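Local coordinates for transcriptional regulator, AsnC family (Agrobacterium tumefaciens str. C58, PDB 3I4P), which regulates transcription as an Lrp/AsnC-type factor, binding specific DNA sequences through a winged helix-turn-helix domain joined to a ligand-binding domain, at the interface of chains A and B. Coordinates in Å, arbitrary orientation; residue numbers count along the deposited sequence, not the author numbering. Chains: chain A/B, Transcriptional regulator, AsnC family.

The interface of chains A and B. Residues chain A 46-51; chain B 51-54.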
ATOM      1  N   VAL A  46      26.756  -1.436  32.842  1.00 11.17           N
ATOM      2  CA  VAL A  46      25.295  -1.297  33.009  1.00 10.76           C
ATOM      3  C   VAL A  46      24.914   0.177  32.869  1.00 10.69           C
ATOM      4  O   VAL A  46      24.066   0.523  32.062  1.00 10.89           O
ATOM      5  CB  VAL A  46      24.811  -1.861  34.360  1.00 10.96           C
ATOM      6  CG1 VAL A  46      23.325  -1.624  34.528  1.00 11.03           C
ATOM      7  CG2 VAL A  46      25.145  -3.356  34.483  1.00  9.08           C
ATOM      8  N   ILE A  47      25.572   1.029  33.646  1.00 10.76           N
ATOM      9  CA  ILE A  47      25.639   2.475  33.384  1.00 10.92           C
ATOM     10  C   ILE A  47      26.703   2.692  32.307  1.00 11.24           C
ATOM     11  O   ILE A  47      27.877   2.445  32.550  1.00 11.65           O
ATOM     12  CB  ILE A  47      26.050   3.297  34.647  1.00 10.97           C
ATOM     13  CG1 ILE A  47      25.090   3.046  35.840  1.00 11.05           C
ATOM     14  CG2 ILE A  47      26.159   4.779  34.297  1.00  9.77           C
ATOM     15  CD1 ILE A  47      25.650   3.516  37.194  1.00 10.17           C
ATOM     16  N   ARG A  48      26.312   3.142  31.121  1.00 11.39           N
ATOM     17  CA  ARG A  48      27.302   3.294  30.036  1.00 12.34           C
ATOM     18  C   ARG A  48      27.944   4.680  30.045  1.00 12.86           C
ATOM     19  O   ARG A  48      29.130   4.805  29.751  1.00 12.77           O
ATOM     20  CB  ARG A  48      26.764   2.914  28.657  1.00 11.70           C
ATOM     21  CG  ARG A  48      25.363   3.231  28.391  1.00 12.22           C
ATOM     22  CD  ARG A  48      24.892   2.656  27.072  1.00 11.77           C
ATOM     23  NE  ARG A  48      23.722   3.381  26.564  1.00 10.98           N
ATOM     24  CZ  ARG A  48      23.771   4.469  25.791  1.00 11.83           C
ATOM     25  NH1 ARG A  48      24.935   4.990  25.422  1.00 11.70           N
ATOM     26  NH2 ARG A  48      22.647   5.045  25.367  1.00 12.49           N
ATOM     27  N   ARG A  49      27.156   5.686  30.414  1.00 13.90           N
ATOM     28  CA  ARG A  49      27.601   7.071  30.519  1.00 14.83           C
ATOM     29  C   ARG A  49      26.561   7.917  31.235  1.00 15.99           C
ATOM     30  O   ARG A  49      25.434   7.503  31.457  1.00 15.60           O
ATOM     31  CB  ARG A  49      27.870   7.675  29.125  1.00 15.37           C
ATOM     32  CG  ARG A  49      26.624   7.940  28.254  1.00 15.77           C
ATOM     33  CD  ARG A  49      27.013   8.631  27.006  1.00 17.97           C
ATOM     34  NE  ARG A  49      27.776   7.725  26.175  1.00 20.01           N
ATOM     35  CZ  ARG A  49      28.551   8.090  25.161  1.00 22.08           C
ATOM     36  NH1 ARG A  49      28.706   9.378  24.829  1.00 23.27           N
ATOM     37  NH2 ARG A  49      29.202   7.148  24.492  1.00 21.09           N
ATOM     38  N   ARG A  50      26.988   9.102  31.609  1.00 18.61           N
ATOM     39  CA  ARG A  50      26.130  10.162  32.152  1.00 21.19           C
ATOM     40  C   ARG A  50      26.252  11.394  31.254  1.00 22.29           C
ATOM     41  O   ARG A  50      27.372  11.761  30.870  1.00 23.01           O
ATOM     42  CB  ARG A  50      26.522  10.514  33.559  1.00 21.00           C
ATOM     43  CG  ARG A  50      26.269   9.419  34.589  1.00 24.63           C
ATOM     44  CD  ARG A  50      26.860   9.885  35.920  1.00 29.29           C
ATOM     45  NE  ARG A  50      26.531   9.104  37.120  1.00 30.75           N
ATOM     46  CZ  ARG A  50      27.033   7.907  37.401  1.00 35.51           C
ATOM     47  NH1 ARG A  50      27.834   7.278  36.530  1.00 36.86           N
ATOM     48  NH2 ARG A  50      26.707   7.305  38.544  1.00 35.53           N
ATOM     49  N   VAL A  51      25.106  11.996  30.898  1.00 22.87           N
ATOM     50  CA  VAL A  51      25.065  13.054  29.900  1.00 24.07           C
ATOM     51  C   VAL A  51      24.090  14.191  30.289  1.00 24.97           C
ATOM     52  O   VAL A  51      23.149  13.991  31.033  1.00 25.92           O
ATOM     53  CB  VAL A  51      24.632  12.512  28.489  1.00 24.10           C
ATOM     54  CG1 VAL A  51      25.612  11.479  27.952  1.00 23.50           C
ATOM     55  CG2 VAL A  51      23.213  11.949  28.534  1.00 23.31           C
TER
ATOM     56  N   VAL B  51      21.488  12.928  33.166  1.00 22.87           N
ATOM     57  CA  VAL B  51      20.996  11.584  33.431  1.00 24.07           C
ATOM     58  C   VAL B  51      22.076  10.504  33.187  1.00 24.97           C
ATOM     59  O   VAL B  51      23.002  10.696  32.423  1.00 25.92           O
ATOM     60  CB  VAL B  51      19.752  11.230  32.537  1.00 24.10           C
ATOM     61  CG1 VAL B  51      18.576  12.158  32.804  1.00 23.50           C
ATOM     62  CG2 VAL B  51      20.127  11.234  31.057  1.00 23.31           C
ATOM     63  N   ALA B  52      21.934   9.372  33.855  1.00 25.27           N
ATOM     64  CA  ALA B  52      22.660   8.162  33.499  1.00 25.54           C
ATOM     65  C   ALA B  52      21.912   7.492  32.342  1.00 26.34           C
ATOM     66  O   ALA B  52      20.648   7.421  32.304  1.00 26.87           O
ATOM     67  CB  ALA B  52      22.784   7.209  34.707  1.00 23.74           C
ATOM     68  N   LEU B  53      22.692   7.020  31.387  1.00 26.86           N
ATOM     69  CA  LEU B  53      22.166   6.261  30.256  1.00 27.48           C
ATOM     70  C   LEU B  53      22.607   4.833  30.490  1.00 27.39           C
ATOM     71  O   LEU B  53      23.778   4.575  30.762  1.00 26.99           O
ATOM     72  CB  LEU B  53      22.757   6.773  28.941  1.00 26.82           C
ATOM     73  CG  LEU B  53      22.388   8.184  28.519  1.00 27.56           C
ATOM     74  CD1 LEU B  53      22.866   8.471  27.034  1.00 27.25           C
ATOM     75  CD2 LEU B  53      20.885   8.393  28.677  1.00 25.48           C
ATOM     76  N   LEU B  54      21.676   3.901  30.385  1.00 27.88           N
ATOM     77  CA  LEU B  54      22.006   2.517  30.648  1.00 27.52           C
ATOM     78  C   LEU B  54      22.090   1.732  29.367  1.00 28.17           C
ATOM     79  O   LEU B  54      21.564   2.150  28.336  1.00 27.83           O
ATOM     80  CB  LEU B  54      20.949   1.904  31.564  1.00 27.60           C
ATOM     81  CG  LEU B  54      20.610   2.701  32.815  1.00 26.46           C
ATOM     82  CD1 LEU B  54      19.561   1.920  33.574  1.00 26.39           C
ATOM     83  CD2 LEU B  54      21.860   2.983  33.637  1.00 21.27           C
TER
HETATM   84  O   HOH W   1      20.292   4.000  26.925  1.00 25.80           O
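A:Val51 and B:Val51 face each other where the two copies of strand 47-54 run antiparallel, each giving its N-H to the carbonyl of the other. The A:Val51 N to B:Val51 O bond is 2.9 Å, and its twin is equal, as expected of residues paired with themselves across a two-fold axis. Further along, B:Leu53 N donates to A:Arg49 O at 2.8 Å in a nearly straight bond (177° at H), and A:Arg48 N closes on B:Leu53 O.

B:Leu53 is the residue most hidden here, losing 84 Å² to the partner chain. With its CG anti to the carbonyl carbon (chi1 -66°), it sends CD1 towards A:Val51, whose CG2 lies 3.8 Å from it; the two side chains meet at about a right angle. The CG methylene of A:Arg49 borders the same methyl, while CG2 of A:Val51 also meets CG2 of B:Val51, so aliphatic groups pack together on this face of the sheet. The opposite face is sparser: A:Ile47 touches CD2 of B:Leu54, and the CG of A:Arg50 passes B:Ala52 at 4.0 Å from its CA.

The watered margin lies at A:Arg48. Its chain, extended from CG to NE, carries the guanidinium across B:Leu53, whose CB sits beneath the rim of one face. A:Arg48 NE reaches B:Leu54 O at 3.1 Å, with the oxygen near the guanidinium plane but the donor well above the carbonyl plane, a less directional grip than the backbone bonds. Water 1 lies at the guanidinium edge, 3.0 Å from A:Arg48 NH2, and also meets B:Leu54 O, so side chain and solvent share one carbonyl.

This antiparallel pairing of strand 47-54 with its copy links the two protomers, which should help set the relative placement of their winged helix-turn-helix domains in the dimer typical of Lrp/AsnC regulators.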